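Side-chain contacts in Lmo1499 protein (Listeria monocytogenes, PDB 4IIW), which probably acts as a membrane-bound lytic transglycosylase that cuts nascent peptidoglycan strands endolytically and so ends their elongation: residues E146-M151 with K169-G174; S150-Y155 with V159-L164; S226-K231 with G291-P296; V245-L250 with L309-S314. One frame throughout, in Å; residues are numbered along the deposited sequence.

Overall arrangement
Contacts 1 and 2 both start from helix 145-154; contact 2 uses the earlier part of the following loop (159-164) and contact 1 the later (169-174), before strand 180-181. Their centres are about 7 Å apart and their side chains touch, Val148 meeting both Val163 and Leu164. Contacts 3 and 4 come later in the chain with alternating segments, and their first segments lie on consecutive helices, 219-232 and 239-251. Their centres are about 13 Å apart, with Ile228 packed on Phe246. Contact 1 reaches contact 3 through Glu173 and Gly174 at Pro296, whereas contacts 1 and 4 have centres about 29 Å apart and do not touch. Contact 3 thus links both groups, close to Glu232, predicted to be important for catalysis.

Contact 1: E146-M151 with K169-G174; sequences EFVASM and KHPLEG
The carbonyl oxygen of Phe147, whose ring meets Leu172 across the contact, is held by two donors. Ser150 OG lies 2.6 Å from Phe147 O, tilted 21° from the carbonyl plane, and the backbone N of Met151, a selenomethionine, bonds to Phe147 O at 3.2 Å as part of helix 145-154. With CG anti to its own amide nitrogen (chi1 -180°), the Phe147 side chain extends so that its far end nears the loop. There CD1 of Leu172 lies at the ring edge, near the ring plane and 4.0 Å from Phe147 CE2, and the two side chains cross at about a right angle. Val148 presents both methyls: CG1 is 4.1 Å and CG2 is 4.2 Å from Pro171 CB, while Val148 CG2 also reaches Leu172 CD1 at 4.3 Å. Pro171 and Leu172 are the two central residues of a type I beta turn from His170 to Glu173, closed by Glu173 N to His170 O at 2.8 Å. With no hydrogen bond joining helix and turn, their fit rests on apolar side chains, Phe147, Val148 and Leu172 buried and Pro171 partly exposed, while His170 ND1 bonds to Asp143 and the Glu173 carboxylate to Leu119 N and Tyr264 OH, all outside the contact.

Contact 2: S150-Y155 with V159-L164; sequences SMIKAY and VTNDVL
At the C-terminal end of helix 145-154 the chain doubles back, and Ile152 of the last helical turn packs against the returning loop at Val159. The reversal is closed by Val159 N donating to Tyr155 O at 2.9 Å, with an N-H...O angle of 159°. Tyr155 is the first residue to leave helical geometry. Nearly one turn back, the CA-H of Ile152 points at the Val159 carbonyl, with Ile152 CA 3.4 Å from Val159 O. With CG1 anti to the carbonyl carbon (chi1 -67°), the Ile152 side chain crosses that of Val159 at about a right angle, Ile152 CG1 lying 3.8 Å from Val159 CG1. Beyond Val159 an ST turn, in which Thr160 OG1 accepts from Asp162 N at 3.1 Å, leads into the 3-10 segment 161-163, and this turn brings Val163 and Leu164 round to the end of the isoleucine. Ile152 CD1 meets Val163 CG2 tip to tip at 3.9 Å and lies equally near Leu164 CG, 3.9 Å away, with both Leu164 methyls almost as near. At the exposed margin Asn161 OD1 stands 4.0 Å from Ile152 CG2. Val159 and Val163 both also touch Tyr175, and the Tyr155 side chain leans on helix 190-204.

Contact 3: S226-K231 with G291-P296; sequences SSIIEK and GLPPGP
Ser227 and Ile228 share one torsional choice: Ser227 OG (chi1 65°) and Ile228 CG1 (chi1 67°) each sit between the backbone N and the carbonyl carbon. Both CB atoms point at the loop 291-296, so two neighbouring helical positions engage separate parts of it. Ser227 OG lies beside the CA-CB side of Pro296, 3.4 Å from Pro296 CA and 3.7 Å from Pro296 CB. This is not where the hydroxyl is satisfied: it bonds to Thr224 O within its own helix and takes the backbone N-H of Ile297, just past the loop segment. Ile228 is extended beyond CG1 (chi2 179°), placing its CD1 3.6 Å from Leu292 CD2, with the two side chains crossing at about a right angle. The other branch faces Pro293, Ile228 CG2 being 4.4 Å from Pro293 CG. Glu232, predicted to be important for catalytic activity, has its side chain about 6 Å from that of Ile228. Pro296 rests on His220, Leu223 and Thr224, so the loop lies along helix 219-232, while helix 239-251 flanks the same stretch through Phe246 on Ile228 and helix 302-309 packs on Ser226 and Ile229.

Contact 4: V245-L250 with L309-S314; sequences VFYNRL and LYPEKS
Pro311, which follows the end of helix 302-309 after Tyr310 has left helical geometry, is the first residue of 309-314 to meet helix 239-251, at Tyr247. Its CG is 3.7 Å from Tyr247 CD2 and 3.8 Å from Tyr247 CE2, and Pro311 CB is 4.0 Å from Tyr247 CD2. The proline thus approaches the ring obliquely, the two side chains crossing at about a right angle. Further along, Ser314 supplies the polar part of the contact through its carbonyl. Asn248 ND2 donates to Ser314 O at 2.7 Å with an N-H...O angle of 149°, approaching from above the carbonyl plane, 48° out of it. The Asn248 amide is brought there by a chi1 of -72°, with CG anti to the carbonyl carbon. Ser314 OG is 4.1 Å from Asn248 ND2 and instead pairs with Ser244 OG, an earlier residue of helix 239-251. Because Asn248 ND2 also bonds to Tyr316 O, one amide nitrogen bridges two backbone carbonyls and pins the loop to the helix near strand 318-321, whereas Pro311 against the Tyr247 ring is an apolar contact, the tyrosine hydroxyl bonding instead to Ala308 O and so tying the ring's far end to helix 302-309.

Contact 1: E146-M151 with K169-G174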
loop_
_atom_site.group_PDB
_atom_site.type_symbol
_atom_site.label_atom_id
_atom_site.label_comp_id
_atom_site.label_asym_id
_atom_site.label_seq_id
_atom_site.Cartn_x
_atom_site.Cartn_y
_atom_site.Cartn_z
ATOM N N GLU B 146 39.892 -41.108 -16.228
ATOM C CA GLU B 146 39.788 -42.282 -15.346
ATOM C C GLU B 146 38.355 -42.840 -15.304
ATOM O O GLU B 146 38.158 -44.050 -15.243
ATOM C CB GLU B 146 40.255 -42.001 -13.916
ATOM C CG GLU B 146 41.767 -41.824 -13.718
ATOM C CD GLU B 146 42.276 -40.454 -14.108
ATOM O OE1 GLU B 146 41.534 -39.449 -13.928
ATOM O OE2 GLU B 146 43.441 -40.376 -14.573
ATOM N N PHE B 147 37.347 -41.979 -15.314
ATOM C CA PHE B 147 36.000 -42.504 -15.312
ATOM C C PHE B 147 35.734 -43.245 -16.619
ATOM O O PHE B 147 35.158 -44.333 -16.605
ATOM C CB PHE B 147 34.930 -41.439 -15.088
ATOM C CG PHE B 147 33.539 -42.009 -15.087
ATOM C CD1 PHE B 147 33.103 -42.793 -14.031
ATOM C CD2 PHE B 147 32.693 -41.826 -16.162
ATOM C CE1 PHE B 147 31.822 -43.375 -14.034
ATOM C CE2 PHE B 147 31.414 -42.404 -16.176
ATOM C CZ PHE B 147 30.985 -43.178 -15.104
ATOM N N VAL B 148 36.173 -42.666 -17.738
ATOM C CA VAL B 148 35.956 -43.272 -19.048
ATOM C C VAL B 148 36.712 -44.598 -19.146
ATOM O O VAL B 148 36.181 -45.590 -19.652
ATOM C CB VAL B 148 36.351 -42.309 -20.190
ATOM C CG1 VAL B 148 36.224 -42.988 -21.542
ATOM C CG2 VAL B 148 35.481 -41.036 -20.146
ATOM N N ALA B 149 37.939 -44.638 -18.643
ATOM C CA ALA B 149 38.689 -45.897 -18.674
ATOM C C ALA B 149 37.956 -46.996 -17.875
ATOM O O ALA B 149 37.974 -48.152 -18.279
ATOM C CB ALA B 149 40.101 -45.706 -18.149
ATOM N N SER B 150 37.307 -46.624 -16.761
ATOM C CA SER B 150 36.590 -47.598 -15.917
ATOM C C SER B 150 35.386 -48.173 -16.643
ATOM O O SER B 150 35.031 -49.321 -16.413
ATOM C CB SER B 150 36.173 -47.018 -14.549
ATOM O OG SER B 150 35.126 -46.067 -14.643
HETATM N N MSE B 151 34.764 -47.377 -17.512
HETATM C CA MSE B 151 33.652 -47.854 -18.313
HETATM C C MSE B 151 34.151 -48.809 -19.407
HETATM O O MSE B 151 33.513 -49.823 -19.705
HETATM C CB MSE B 151 32.914 -46.693 -18.955
HETATM C CG MSE B 151 32.082 -45.827 -18.004
HETATM SE SE MSE B 151 30.719 -46.767 -16.972
HETATM C CE MSE B 151 31.819 -47.229 -15.417
ATOM N N LYS B 169 34.569 -35.119 -29.323
ATOM C CA LYS B 169 34.397 -34.059 -28.322
ATOM C C LYS B 169 34.198 -34.632 -26.919
ATOM O O LYS B 169 34.904 -34.253 -25.990
ATOM C CB LYS B 169 33.196 -33.180 -28.619
ATOM C CG LYS B 169 33.422 -32.030 -29.537
ATOM C CD LYS B 169 32.226 -31.088 -29.371
ATOM C CE LYS B 169 32.427 -29.733 -29.973
ATOM N NZ LYS B 169 31.241 -28.911 -29.613
ATOM N N HIS B 170 33.212 -35.519 -26.769
ATOM C CA HIS B 170 32.898 -36.117 -25.469
ATOM C C HIS B 170 32.807 -37.637 -25.588
ATOM O O HIS B 170 31.829 -38.173 -26.068
ATOM C CB HIS B 170 31.589 -35.539 -24.927
ATOM C CG HIS B 170 31.554 -34.042 -24.905
ATOM N ND1 HIS B 170 32.416 -33.290 -24.133
ATOM C CD2 HIS B 170 30.745 -33.159 -25.537
ATOM C CE1 HIS B 170 32.155 -32.008 -24.308
ATOM N NE2 HIS B 170 31.141 -31.900 -25.150
ATOM N N PRO B 171 33.824 -38.338 -25.110
ATOM C CA PRO B 171 33.914 -39.782 -25.274
ATOM C C PRO B 171 32.621 -40.606 -25.141
ATOM O O PRO B 171 32.388 -41.475 -25.967
ATOM C CB PRO B 171 34.917 -40.174 -24.202
ATOM C CG PRO B 171 35.799 -38.988 -24.105
ATOM C CD PRO B 171 34.903 -37.823 -24.251
ATOM N N LEU B 172 31.791 -40.325 -24.136
ATOM C CA LEU B 172 30.578 -41.127 -23.895
ATOM C C LEU B 172 29.330 -40.592 -24.591
ATOM O O LEU B 172 28.210 -41.075 -24.356
ATOM C CB LEU B 172 30.338 -41.291 -22.384
ATOM C CG LEU B 172 31.477 -41.999 -21.624
ATOM C CD1 LEU B 172 31.259 -41.935 -20.123
ATOM C CD2 LEU B 172 31.624 -43.449 -22.048
ATOM N N GLU B 173 29.498 -39.610 -25.462
ATOM C CA GLU B 173 28.348 -39.074 -26.181
ATOM C C GLU B 173 27.701 -40.254 -26.885
ATOM O O GLU B 173 28.365 -40.987 -27.596
ATOM C CB GLU B 173 28.779 -38.004 -27.187
ATOM C CG GLU B 173 27.626 -37.218 -27.757
ATOM C CD GLU B 173 27.035 -36.215 -26.765
ATOM O OE1 GLU B 173 27.704 -35.202 -26.444
ATOM O OE2 GLU B 173 25.882 -36.419 -26.336
ATOM N N GLY B 174 26.426 -40.471 -26.631
ATOM C CA GLY B 174 25.669 -41.564 -27.253
ATOM C C GLY B 174 25.603 -42.863 -26.469
ATOM O O GLY B 174 24.804 -43.747 -26.788
#

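Contact 2: S150-Y155 with V159-L164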
loop_
_atom_site.group_PDB
_atom_site.type_symbol
_atom_site.label_atom_id
_atom_site.label_comp_id
_atom_site.label_asym_id
_atom_site.label_seq_id
_atom_site.Cartn_x
_atom_site.Cartn_y
_atom_site.Cartn_z
ATOM N N SER B 150 37.307 -46.624 -16.761
ATOM C CA SER B 150 36.590 -47.598 -15.917
ATOM C C SER B 150 35.386 -48.173 -16.643
ATOM O O SER B 150 35.031 -49.321 -16.413
ATOM C CB SER B 150 36.173 -47.018 -14.549
ATOM O OG SER B 150 35.126 -46.067 -14.643
HETATM N N MSE B 151 34.764 -47.377 -17.512
HETATM C CA MSE B 151 33.652 -47.854 -18.313
HETATM C C MSE B 151 34.151 -48.809 -19.407
HETATM O O MSE B 151 33.513 -49.823 -19.705
HETATM C CB MSE B 151 32.914 -46.693 -18.955
HETATM C CG MSE B 151 32.082 -45.827 -18.004
HETATM SE SE MSE B 151 30.719 -46.767 -16.972
HETATM C CE MSE B 151 31.819 -47.229 -15.417
ATOM N N ILE B 152 35.295 -48.485 -20.008
ATOM C CA ILE B 152 35.867 -49.344 -21.038
ATOM C C ILE B 152 36.204 -50.704 -20.406
ATOM O O ILE B 152 36.149 -51.742 -21.058
ATOM C CB ILE B 152 37.133 -48.706 -21.688
ATOM C CG1 ILE B 152 36.761 -47.456 -22.488
ATOM C CG2 ILE B 152 37.803 -49.669 -22.629
ATOM C CD1 ILE B 152 37.968 -46.666 -22.939
ATOM N N LYS B 153 36.524 -50.699 -19.126
ATOM C CA LYS B 153 36.861 -51.924 -18.442
ATOM C C LYS B 153 35.604 -52.695 -17.992
ATOM O O LYS B 153 35.565 -53.925 -18.078
ATOM C CB LYS B 153 37.754 -51.590 -17.235
ATOM C CG LYS B 153 38.571 -52.761 -16.682
ATOM C CD LYS B 153 39.673 -53.226 -17.667
ATOM C CE LYS B 153 40.414 -54.448 -17.139
ATOM N NZ LYS B 153 39.482 -55.585 -16.883
ATOM N N ALA B 154 34.584 -51.975 -17.528
ATOM C CA ALA B 154 33.368 -52.596 -17.000
ATOM C C ALA B 154 32.396 -53.114 -18.060
ATOM O O ALA B 154 31.651 -54.078 -17.810
ATOM C CB ALA B 154 32.636 -51.619 -16.062
ATOM N N TYR B 155 32.388 -52.459 -19.221
ATOM C CA TYR B 155 31.502 -52.828 -20.329
ATOM C C TYR B 155 32.306 -52.945 -21.636
ATOM O O TYR B 155 32.068 -52.219 -22.601
ATOM C CB TYR B 155 30.389 -51.802 -20.430
ATOM C CG TYR B 155 29.654 -51.714 -19.141
ATOM C CD1 TYR B 155 28.642 -52.604 -18.847
ATOM C CD2 TYR B 155 30.000 -50.783 -18.187
ATOM C CE1 TYR B 155 27.983 -52.558 -17.649
ATOM C CE2 TYR B 155 29.324 -50.722 -16.967
ATOM C CZ TYR B 155 28.323 -51.614 -16.708
ATOM O OH TYR B 155 27.654 -51.589 -15.503
ATOM N N VAL B 159 31.555 -50.284 -24.694
ATOM C CA VAL B 159 32.406 -49.086 -24.738
ATOM C C VAL B 159 33.828 -49.556 -24.947
ATOM O O VAL B 159 34.409 -50.126 -24.048
ATOM C CB VAL B 159 32.349 -48.263 -23.409
ATOM C CG1 VAL B 159 33.117 -46.966 -23.555
ATOM C CG2 VAL B 159 30.913 -47.962 -22.990
ATOM N N THR B 160 34.396 -49.319 -26.123
ATOM C CA THR B 160 35.749 -49.784 -26.435
ATOM C C THR B 160 36.712 -48.623 -26.630
ATOM O O THR B 160 36.328 -47.463 -26.482
ATOM C CB THR B 160 35.733 -50.545 -27.741
ATOM O OG1 THR B 160 35.488 -49.624 -28.821
ATOM C CG2 THR B 160 34.656 -51.615 -27.721
ATOM N N ASN B 161 37.959 -48.929 -26.990
ATOM C CA ASN B 161 38.947 -47.893 -27.292
ATOM C C ASN B 161 38.474 -46.897 -28.354
ATOM O O ASN B 161 39.037 -45.807 -28.473
ATOM C CB ASN B 161 40.298 -48.497 -27.714
ATOM C CG ASN B 161 41.111 -49.014 -26.525
ATOM O OD1 ASN B 161 40.681 -48.949 -25.365
ATOM N ND2 ASN B 161 42.293 -49.526 -26.811
ATOM N N ASP B 162 37.454 -47.260 -29.124
ATOM C CA ASP B 162 36.905 -46.351 -30.119
ATOM C C ASP B 162 36.549 -44.983 -29.521
ATOM O O ASP B 162 36.763 -43.960 -30.161
ATOM C CB ASP B 162 35.689 -46.981 -30.843
ATOM C CG ASP B 162 36.106 -48.067 -31.880
ATOM O OD1 ASP B 162 37.297 -48.115 -32.247
ATOM O OD2 ASP B 162 35.242 -48.855 -32.344
ATOM N N VAL B 163 36.068 -44.960 -28.281
ATOM C CA VAL B 163 35.683 -43.702 -27.642
ATOM C C VAL B 163 36.850 -42.795 -27.303
ATOM O O VAL B 163 36.663 -41.627 -27.018
ATOM C CB VAL B 163 34.868 -43.933 -26.348
ATOM C CG1 VAL B 163 33.669 -44.841 -26.640
ATOM C CG2 VAL B 163 35.749 -44.509 -25.245
ATOM N N LEU B 164 38.061 -43.316 -27.321
ATOM C CA LEU B 164 39.215 -42.495 -26.996
ATOM C C LEU B 164 39.816 -41.857 -28.238
ATOM O O LEU B 164 40.963 -41.432 -28.213
ATOM C CB LEU B 164 40.283 -43.321 -26.276
ATOM C CG LEU B 164 39.898 -43.990 -24.947
ATOM C CD1 LEU B 164 41.135 -44.668 -24.359
ATOM C CD2 LEU B 164 39.323 -42.981 -23.971
#

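Contact 3: S226-K231 with G291-P296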
loop_
_atom_site.group_PDB
_atom_site.type_symbol
_atom_site.label_atom_id
_atom_site.label_comp_id
_atom_site.label_asym_id
_atom_site.label_seq_id
_atom_site.Cartn_x
_atom_site.Cartn_y
_atom_site.Cartn_z
ATOM N N SER B 226 22.895 -44.293 -35.760
ATOM C CA SER B 226 21.644 -44.205 -35.041
ATOM C C SER B 226 21.366 -42.763 -34.658
ATOM O O SER B 226 20.262 -42.293 -34.875
ATOM C CB SER B 226 21.660 -45.102 -33.804
ATOM O OG SER B 226 21.767 -46.455 -34.191
ATOM N N SER B 227 22.379 -42.055 -34.148
ATOM C CA SER B 227 22.181 -40.676 -33.688
ATOM C C SER B 227 21.853 -39.674 -34.794
ATOM O O SER B 227 20.984 -38.805 -34.606
ATOM C CB SER B 227 23.389 -40.163 -32.894
ATOM O OG SER B 227 24.522 -40.074 -33.719
ATOM N N ILE B 228 22.547 -39.760 -35.933
ATOM C CA ILE B 228 22.265 -38.819 -37.010
ATOM C C ILE B 228 20.869 -39.110 -37.555
ATOM O O ILE B 228 20.184 -38.191 -38.033
ATOM C CB ILE B 228 23.352 -38.779 -38.106
ATOM C CG1 ILE B 228 23.435 -40.066 -38.900
ATOM C CG2 ILE B 228 24.705 -38.513 -37.495
ATOM C CD1 ILE B 228 24.493 -39.999 -40.006
ATOM N N ILE B 229 20.441 -40.376 -37.460
ATOM C CA ILE B 229 19.085 -40.770 -37.881
ATOM C C ILE B 229 18.080 -40.206 -36.882
ATOM O O ILE B 229 17.054 -39.655 -37.283
ATOM C CB ILE B 229 18.886 -42.318 -37.988
ATOM C CG1 ILE B 229 19.777 -42.930 -39.074
ATOM C CG2 ILE B 229 17.456 -42.661 -38.333
ATOM C CD1 ILE B 229 19.758 -44.472 -39.099
ATOM N N GLU B 230 18.391 -40.334 -35.586
ATOM C CA GLU B 230 17.508 -39.833 -34.516
ATOM C C GLU B 230 17.208 -38.331 -34.643
ATOM O O GLU B 230 16.050 -37.939 -34.680
ATOM C CB GLU B 230 18.100 -40.104 -33.132
ATOM C CG GLU B 230 17.162 -39.763 -31.956
ATOM C CD GLU B 230 16.062 -40.796 -31.739
ATOM O OE1 GLU B 230 16.268 -41.965 -32.117
ATOM O OE2 GLU B 230 14.998 -40.453 -31.158
ATOM N N LYS B 231 18.248 -37.503 -34.731
ATOM C CA LYS B 231 18.057 -36.054 -34.812
ATOM C C LYS B 231 17.391 -35.575 -36.109
ATOM O O LYS B 231 16.915 -34.448 -36.160
ATOM C CB LYS B 231 19.383 -35.296 -34.618
ATOM C CG LYS B 231 20.103 -35.531 -33.293
ATOM C CD LYS B 231 19.225 -35.296 -32.074
ATOM C CE LYS B 231 18.664 -33.875 -31.982
ATOM N NZ LYS B 231 17.742 -33.728 -30.796
ATOM N N GLY B 291 32.167 -39.074 -44.793
ATOM C CA GLY B 291 32.015 -40.122 -43.783
ATOM C C GLY B 291 31.096 -39.725 -42.645
ATOM O O GLY B 291 30.411 -38.705 -42.698
ATOM N N LEU B 292 31.034 -40.575 -41.632
ATOM C CA LEU B 292 30.262 -40.280 -40.446
ATOM C C LEU B 292 31.125 -39.390 -39.574
ATOM O O LEU B 292 32.343 -39.339 -39.758
ATOM C CB LEU B 292 29.956 -41.562 -39.671
ATOM C CG LEU B 292 28.926 -42.532 -40.231
ATOM C CD1 LEU B 292 28.856 -43.777 -39.349
ATOM C CD2 LEU B 292 27.574 -41.854 -40.319
ATOM N N PRO B 293 30.509 -38.692 -38.611
ATOM C CA PRO B 293 31.334 -37.924 -37.682
ATOM C C PRO B 293 32.129 -38.902 -36.800
ATOM O O PRO B 293 31.850 -40.102 -36.816
ATOM C CB PRO B 293 30.328 -37.134 -36.854
ATOM C CG PRO B 293 28.964 -37.521 -37.336
ATOM C CD PRO B 293 29.078 -38.642 -38.299
ATOM N N PRO B 294 33.097 -38.399 -36.026
ATOM C CA PRO B 294 33.954 -39.235 -35.172
ATOM C C PRO B 294 33.223 -40.045 -34.093
ATOM O O PRO B 294 33.791 -40.980 -33.537
ATOM C CB PRO B 294 34.899 -38.218 -34.496
ATOM C CG PRO B 294 34.741 -36.957 -35.235
ATOM C CD PRO B 294 33.369 -36.968 -35.844
ATOM N N GLY B 295 32.002 -39.647 -33.769
ATOM C CA GLY B 295 31.184 -40.338 -32.786
ATOM C C GLY B 295 29.745 -39.849 -32.881
ATOM O O GLY B 295 29.430 -38.982 -33.699
ATOM N N PRO B 296 28.856 -40.423 -32.070
ATOM C CA PRO B 296 27.455 -40.032 -32.044
ATOM C C PRO B 296 27.282 -38.600 -31.587
ATOM O O PRO B 296 28.178 -38.063 -30.915
ATOM C CB PRO B 296 26.856 -40.966 -30.980
ATOM C CG PRO B 296 27.772 -42.128 -30.948
ATOM C CD PRO B 296 29.113 -41.609 -31.236
#

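Contact 4: V245-L250 with L309-S314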
loop_
_atom_site.group_PDB
_atom_site.type_symbol
_atom_site.label_atom_id
_atom_site.label_comp_id
_atom_site.label_asym_id
_atom_site.label_seq_id
_atom_site.Cartn_x
_atom_site.Cartn_y
_atom_site.Cartn_z
ATOM N N VAL B 245 19.239 -43.198 -47.221
ATOM C CA VAL B 245 19.845 -42.041 -47.861
ATOM C C VAL B 245 21.286 -41.928 -47.407
ATOM O O VAL B 245 22.203 -41.847 -48.226
ATOM C CB VAL B 245 19.144 -40.735 -47.504
ATOM C CG1 VAL B 245 20.015 -39.560 -47.882
ATOM C CG2 VAL B 245 17.792 -40.651 -48.181
ATOM N N PHE B 246 21.489 -41.942 -46.098
ATOM C CA PHE B 246 22.830 -41.803 -45.573
ATOM C C PHE B 246 23.751 -42.895 -46.084
ATOM O O PHE B 246 24.849 -42.602 -46.550
ATOM C CB PHE B 246 22.844 -41.734 -44.058
ATOM C CG PHE B 246 22.232 -40.473 -43.497
ATOM C CD1 PHE B 246 22.529 -39.230 -44.044
ATOM C CD2 PHE B 246 21.434 -40.515 -42.365
ATOM C CE1 PHE B 246 21.989 -38.066 -43.515
ATOM C CE2 PHE B 246 20.910 -39.357 -41.828
ATOM C CZ PHE B 246 21.190 -38.127 -42.413
ATOM N N TYR B 247 23.321 -44.147 -46.030
ATOM C CA TYR B 247 24.176 -45.202 -46.552
ATOM C C TYR B 247 24.479 -44.954 -48.042
ATOM O O TYR B 247 25.630 -45.073 -48.480
ATOM C CB TYR B 247 23.602 -46.602 -46.291
ATOM C CG TYR B 247 23.748 -47.037 -44.837
ATOM C CD1 TYR B 247 25.006 -47.290 -44.291
ATOM C CD2 TYR B 247 22.635 -47.213 -44.014
ATOM C CE1 TYR B 247 25.155 -47.685 -42.958
ATOM C CE2 TYR B 247 22.773 -47.620 -42.681
ATOM C CZ TYR B 247 24.037 -47.848 -42.164
ATOM O OH TYR B 247 24.193 -48.242 -40.849
ATOM N N ASN B 248 23.465 -44.565 -48.806
ATOM C CA ASN B 248 23.659 -44.303 -50.225
ATOM C C ASN B 248 24.723 -43.248 -50.434
ATOM O O ASN B 248 25.628 -43.430 -51.258
ATOM C CB ASN B 248 22.360 -43.873 -50.905
ATOM C CG ASN B 248 21.369 -45.007 -51.052
ATOM O OD1 ASN B 248 21.688 -46.160 -50.792
ATOM N ND2 ASN B 248 20.160 -44.682 -51.498
ATOM N N ARG B 249 24.631 -42.154 -49.683
ATOM C CA ARG B 249 25.616 -41.071 -49.804
ATOM C C ARG B 249 27.013 -41.566 -49.447
ATOM O O ARG B 249 28.015 -41.257 -50.118
ATOM C CB ARG B 249 25.253 -39.888 -48.903
ATOM C CG ARG B 249 24.008 -39.149 -49.342
ATOM C CD ARG B 249 23.940 -37.756 -48.740
ATOM N NE ARG B 249 22.920 -36.942 -49.399
ATOM C CZ ARG B 249 22.879 -35.608 -49.375
ATOM N NH1 ARG B 249 23.811 -34.903 -48.736
ATOM N NH2 ARG B 249 21.911 -34.968 -50.020
ATOM N N LEU B 250 27.053 -42.353 -48.385
ATOM C CA LEU B 250 28.281 -42.889 -47.868
ATOM C C LEU B 250 28.955 -43.752 -48.953
ATOM O O LEU B 250 30.142 -43.565 -49.253
ATOM C CB LEU B 250 27.945 -43.682 -46.606
ATOM C CG LEU B 250 28.880 -43.662 -45.412
ATOM C CD1 LEU B 250 29.275 -42.244 -45.081
ATOM C CD2 LEU B 250 28.174 -44.324 -44.218
ATOM N N LEU B 309 20.714 -50.590 -38.560
ATOM C CA LEU B 309 21.064 -51.959 -38.934
ATOM C C LEU B 309 20.244 -52.534 -40.078
ATOM O O LEU B 309 20.727 -53.396 -40.807
ATOM C CB LEU B 309 20.915 -52.895 -37.732
ATOM C CG LEU B 309 21.946 -52.745 -36.627
ATOM C CD1 LEU B 309 21.677 -53.784 -35.559
ATOM C CD2 LEU B 309 23.360 -52.903 -37.194
ATOM N N TYR B 310 19.008 -52.068 -40.223
ATOM C CA TYR B 310 18.101 -52.585 -41.242
ATOM C C TYR B 310 17.493 -51.482 -42.080
ATOM O O TYR B 310 16.300 -51.242 -42.027
ATOM C CB TYR B 310 16.975 -53.368 -40.577
ATOM C CG TYR B 310 17.436 -54.537 -39.749
ATOM C CD1 TYR B 310 17.578 -54.423 -38.372
ATOM C CD2 TYR B 310 17.718 -55.765 -40.343
ATOM C CE1 TYR B 310 17.986 -55.498 -37.604
ATOM C CE2 TYR B 310 18.132 -56.844 -39.585
ATOM C CZ TYR B 310 18.264 -56.702 -38.218
ATOM O OH TYR B 310 18.672 -57.766 -37.465
ATOM N N PRO B 311 18.312 -50.809 -42.874
ATOM C CA PRO B 311 17.771 -49.746 -43.710
ATOM C C PRO B 311 17.029 -50.304 -44.909
ATOM O O PRO B 311 17.105 -51.504 -45.167
ATOM C CB PRO B 311 19.023 -48.986 -44.165
ATOM C CG PRO B 311 20.114 -49.979 -44.096
ATOM C CD PRO B 311 19.767 -50.961 -43.024
ATOM N N GLU B 312 16.308 -49.443 -45.625
ATOM C CA GLU B 312 15.617 -49.872 -46.821
ATOM C C GLU B 312 16.536 -49.736 -48.035
ATOM O O GLU B 312 17.371 -48.836 -48.102
ATOM C CB GLU B 312 14.329 -49.080 -47.030
ATOM C CG GLU B 312 13.306 -49.286 -45.923
ATOM C CD GLU B 312 11.914 -48.809 -46.300
ATOM O OE1 GLU B 312 11.674 -48.563 -47.502
ATOM O OE2 GLU B 312 11.054 -48.696 -45.395
ATOM N N LYS B 313 16.386 -50.648 -48.987
ATOM C CA LYS B 313 17.189 -50.631 -50.198
ATOM C C LYS B 313 16.496 -49.666 -51.133
ATOM O O LYS B 313 15.381 -49.937 -51.569
ATOM C CB LYS B 313 17.253 -52.038 -50.821
ATOM C CG LYS B 313 17.771 -53.154 -49.864
ATOM C CD LYS B 313 19.272 -53.020 -49.492
ATOM C CE LYS B 313 20.188 -53.307 -50.702
ATOM N NZ LYS B 313 21.643 -53.305 -50.376
ATOM N N SER B 314 17.124 -48.528 -51.420
ATOM C CA SER B 314 16.512 -47.540 -52.317
ATOM C C SER B 314 17.533 -46.657 -53.037
ATOM O O SER B 314 18.726 -46.669 -52.721
ATOM C CB SER B 314 15.540 -46.648 -51.546
ATOM O OG SER B 314 16.244 -45.723 -50.748
#